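Local coordinates for fucolectin-related protein (Streptococcus pneumoniae, PDB 2WMF) that is a family 98 glycoside hydrolase that probably cleaves host blood-group carbohydrate antigens, consistent with a role in fucose utilization, at residues Val27-Thr32 with Gly174-Trp179. Numbering follows the deposited sequence.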
ATOM      1  N   VAL A  27      -0.848  15.087  26.065  1.00 23.97           N
ATOM      2  CA  VAL A  27       0.334  14.193  25.813  1.00 22.06           C
ATOM      3  C   VAL A  27       0.780  14.401  24.371  1.00 21.51           C
ATOM      4  O   VAL A  27      -0.055  14.514  23.472  1.00 21.31           O
ATOM      5  CB  VAL A  27      -0.049  12.716  26.017  1.00 23.53           C
ATOM      6  CG1 VAL A  27       1.170  11.798  25.827  1.00 24.12           C
ATOM      7  CG2 VAL A  27      -0.669  12.546  27.389  1.00 23.48           C
ATOM      8  N   GLN A  28       2.078  14.457  24.129  1.00 20.04           N
ATOM      9  CA  GLN A  28       2.510  14.641  22.756  1.00 19.30           C
ATOM     10  C   GLN A  28       2.508  13.283  22.063  1.00 17.49           C
ATOM     11  O   GLN A  28       2.779  12.259  22.685  1.00 17.07           O
ATOM     12  CB  GLN A  28       3.877  15.271  22.682  1.00 19.70           C
ATOM     13  CG  GLN A  28       4.368  15.497  21.244  1.00 20.05           C
ATOM     14  CD  GLN A  28       5.689  16.163  21.207  1.00 19.60           C
ATOM     15  OE1 GLN A  28       6.392  16.138  22.174  1.00 19.72           O
ATOM     16  NE2 GLN A  28       6.037  16.761  20.080  1.00 19.03           N
ATOM     17  N   MET A  29       2.135  13.301  20.795  1.00 16.49           N
ATOM     18  CA  MET A  29       2.150  12.087  20.010  1.00 15.00           C
ATOM     19  C   MET A  29       3.596  11.601  19.859  1.00 14.05           C
ATOM     20  O   MET A  29       4.555  12.384  19.646  1.00 14.33           O
ATOM     21  CB  MET A  29       1.483  12.323  18.667  1.00 15.15           C
ATOM     22  CG  MET A  29       0.014  12.698  18.749  1.00 15.83           C
ATOM     23  SD  MET A  29      -1.022  11.422  19.467  1.00 16.23           S
ATOM     24  CE  MET A  29      -0.830  10.071  18.277  1.00 15.10           C
ATOM     25  N   ARG A  30       3.750  10.288  19.975  1.00 11.14           N
ATOM     26  CA  ARG A  30       5.052   9.657  19.819  1.00 10.94           C
ATOM     27  C   ARG A  30       5.566   9.592  18.374  1.00 10.32           C
ATOM     28  O   ARG A  30       6.758   9.470  18.158  1.00 12.28           O
ATOM     29  CB  ARG A  30       5.015   8.242  20.409  1.00 10.29           C
ATOM     30  CG  ARG A  30       4.790   8.217  21.916  1.00 11.23           C
ATOM     31  CD  ARG A  30       4.955   6.784  22.529  1.00 10.73           C
ATOM     32  NE  ARG A  30       4.825   6.840  23.997  1.00 12.16           N
ATOM     33  CZ  ARG A  30       5.525   6.134  24.871  1.00 12.22           C
ATOM     34  NH1 ARG A  30       6.399   5.230  24.521  1.00 11.74           N
ATOM     35  NH2 ARG A  30       5.364   6.396  26.163  1.00 11.97           N
ATOM     36  N   THR A  31       4.622   9.609  17.436  1.00 10.21           N
ATOM     37  CA  THR A  31       4.880   9.647  15.991  1.00  9.53           C
ATOM     38  C   THR A  31       3.915  10.663  15.395  1.00 10.11           C
ATOM     39  O   THR A  31       2.747  10.670  15.768  1.00 10.10           O
ATOM     40  CB  THR A  31       4.631   8.262  15.329  1.00  9.63           C
ATOM     41  OG1 THR A  31       5.291   7.237  16.083  1.00 10.64           O
ATOM     42  CG2 THR A  31       5.102   8.277  13.846  1.00 10.11           C
ATOM     43  N   THR A  32       4.409  11.535  14.512  1.00 10.65           N
ATOM     44  CA  THR A  32       3.586  12.452  13.761  1.00 10.23           C
ATOM     45  C   THR A  32       3.267  11.744  12.434  1.00 10.09           C
ATOM     46  O   THR A  32       4.168  11.436  11.656  1.00 10.64           O
ATOM     47  CB  THR A  32       4.306  13.766  13.516  1.00 11.51           C
ATOM     48  OG1 THR A  32       4.507  14.405  14.780  1.00 14.27           O
ATOM     49  CG2 THR A  32       3.519  14.668  12.613  1.00 12.69           C
ATOM     50  N   GLY A 174       0.161   8.660  23.842  1.00 11.78           N
ATOM     51  CA  GLY A 174       0.436   9.311  22.568  1.00 11.42           C
ATOM     52  C   GLY A 174       0.882   8.362  21.473  1.00 10.99           C
ATOM     53  O   GLY A 174       1.522   8.775  20.510  1.00 10.89           O
ATOM     54  N   ALA A 175       0.519   7.090  21.638  1.00 10.48           N
ATOM     55  CA  ALA A 175       0.920   6.048  20.730  1.00 10.57           C
ATOM     56  C   ALA A 175      -0.160   5.743  19.693  1.00 10.04           C
ATOM     57  O   ALA A 175      -1.280   6.294  19.757  1.00 10.31           O
ATOM     58  CB  ALA A 175       1.277   4.795  21.530  1.00 10.29           C
ATOM     59  N   HIS A 176       0.176   4.870  18.738  1.00  9.31           N
ATOM     60  CA  HIS A 176      -0.789   4.447  17.692  1.00  8.72           C
ATOM     61  C   HIS A 176      -1.111   2.943  17.768  1.00  8.21           C
ATOM     62  O   HIS A 176      -0.225   2.119  17.950  1.00  8.67           O
ATOM     63  CB  HIS A 176      -0.252   4.757  16.299  1.00  8.65           C
ATOM     64  CG  HIS A 176      -0.266   6.215  15.949  1.00  8.01           C
ATOM     65  ND1 HIS A 176       0.810   7.058  16.183  1.00 10.49           N
ATOM     66  CD2 HIS A 176      -1.236   6.974  15.385  1.00  9.87           C
ATOM     67  CE1 HIS A 176       0.483   8.282  15.791  1.00 10.31           C
ATOM     68  NE2 HIS A 176      -0.754   8.256  15.289  1.00  7.90           N
ATOM     69  N   PHE A 177      -2.386   2.639  17.587  1.00  7.76           N
ATOM     70  CA  PHE A 177      -2.887   1.288  17.404  1.00  7.82           C
ATOM     71  C   PHE A 177      -3.164   1.151  15.917  1.00  7.35           C
ATOM     72  O   PHE A 177      -3.961   1.909  15.341  1.00  7.43           O
ATOM     73  CB  PHE A 177      -4.172   1.065  18.207  1.00  8.10           C
ATOM     74  CG  PHE A 177      -4.700  -0.378  18.175  1.00  9.00           C
ATOM     75  CD1 PHE A 177      -4.240  -1.300  19.084  1.00  8.70           C
ATOM     76  CD2 PHE A 177      -5.583  -0.796  17.173  1.00  8.27           C
ATOM     77  CE1 PHE A 177      -4.676  -2.619  19.078  1.00  7.88           C
ATOM     78  CE2 PHE A 177      -6.045  -2.092  17.149  1.00  9.19           C
ATOM     79  CZ  PHE A 177      -5.583  -3.015  18.079  1.00  8.88           C
ATOM     80  N   ILE A 178      -2.499   0.174  15.304  1.00  7.45           N
ATOM     81  CA  ILE A 178      -2.568  -0.031  13.829  1.00  8.44           C
ATOM     82  C   ILE A 178      -3.202  -1.395  13.564  1.00  8.35           C
ATOM     83  O   ILE A 178      -2.643  -2.430  13.951  1.00  8.53           O
ATOM     84  CB  ILE A 178      -1.191   0.081  13.154  1.00  8.43           C
ATOM     85  CG1 ILE A 178      -0.547   1.435  13.498  1.00  9.13           C
ATOM     86  CG2 ILE A 178      -1.310  -0.115  11.596  1.00  8.03           C
ATOM     87  CD1 ILE A 178       0.776   1.682  12.818  1.00 10.90           C
ATOM     88  N   TRP A 179      -4.356  -1.370  12.888  1.00  9.15           N
ATOM     89  CA  TRP A 179      -5.134  -2.593  12.615  1.00  7.86           C
ATOM     90  C   TRP A 179      -5.161  -2.906  11.105  1.00  7.90           C
ATOM     91  O   TRP A 179      -5.787  -2.179  10.357  1.00  9.00           O
ATOM     92  CB  TRP A 179      -6.582  -2.452  13.145  1.00  8.88           C
ATOM     93  CG  TRP A 179      -7.368  -3.738  13.195  1.00  8.77           C
ATOM     94  CD1 TRP A 179      -7.124  -4.897  12.494  1.00  9.27           C
ATOM     95  CD2 TRP A 179      -8.537  -3.986  13.977  1.00  8.75           C
ATOM     96  NE1 TRP A 179      -8.072  -5.834  12.787  1.00  7.90           N
ATOM     97  CE2 TRP A 179      -8.962  -5.302  13.685  1.00  9.19           C
ATOM     98  CE3 TRP A 179      -9.283  -3.215  14.891  1.00  9.20           C
ATOM     99  CZ2 TRP A 179     -10.078  -5.875  14.309  1.00  8.59           C
ATOM    100  CZ3 TRP A 179     -10.379  -3.761  15.494  1.00  9.56           C
ATOM    101  CH2 TRP A 179     -10.780  -5.086  15.197  1.00  9.72           C
TER
HETATM  102  O   HOH W   1       3.204   6.621  17.675  1.00 11.24           O
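The imidazole of H176 is met at its edge by T31 and obliquely by M29. The carbonyl O of T31 lies in the ring plane, 3.3 Å from H176 CE1. A water also sits in that plane, 2.9 Å from H176 ND1. The same water hydrogen-bonds T31 OG1 at 2.7 Å, so main chain and side chain of T31 both serve one ring edge. M29 crosses H176 at about a right angle and brings only its methyl to the ring, with M29 CE 3.3 Å from H176 CE1. Bends at chi2 and chi3 (both -63°) fold the thioether back, and M29 SD passes 3.8 Å from G174 O.

G174 O is the main polar link between the segments. G174 O accepts the N-H of R30 N at 2.7 Å, the one direct hydrogen bond between them. M29 CA makes a CH...O contact to G174 O at 3.4 Å, and the first carbons of the R30 side chain also pack on this oxygen. Q28 O lies against G174 CA, and V27 CG1 packs on G174 N. G174, with its positive phi, has no side chain in this tight spot. The R30 guanidinium turns elsewhere, to the carbonyls of Y173, L143, Y140 and F137.

In the fold, the N-terminal loop 27-32 crosses the start of strand 176-180, the fifth of the eight-stranded parallel (beta/alpha) barrel, where the chain arrives from helix 159-172. R30 and T31 reach K144 on strand 143-149. H176 touches V208 on strand 207-212, and M29 packs on K205 and N206 just before it.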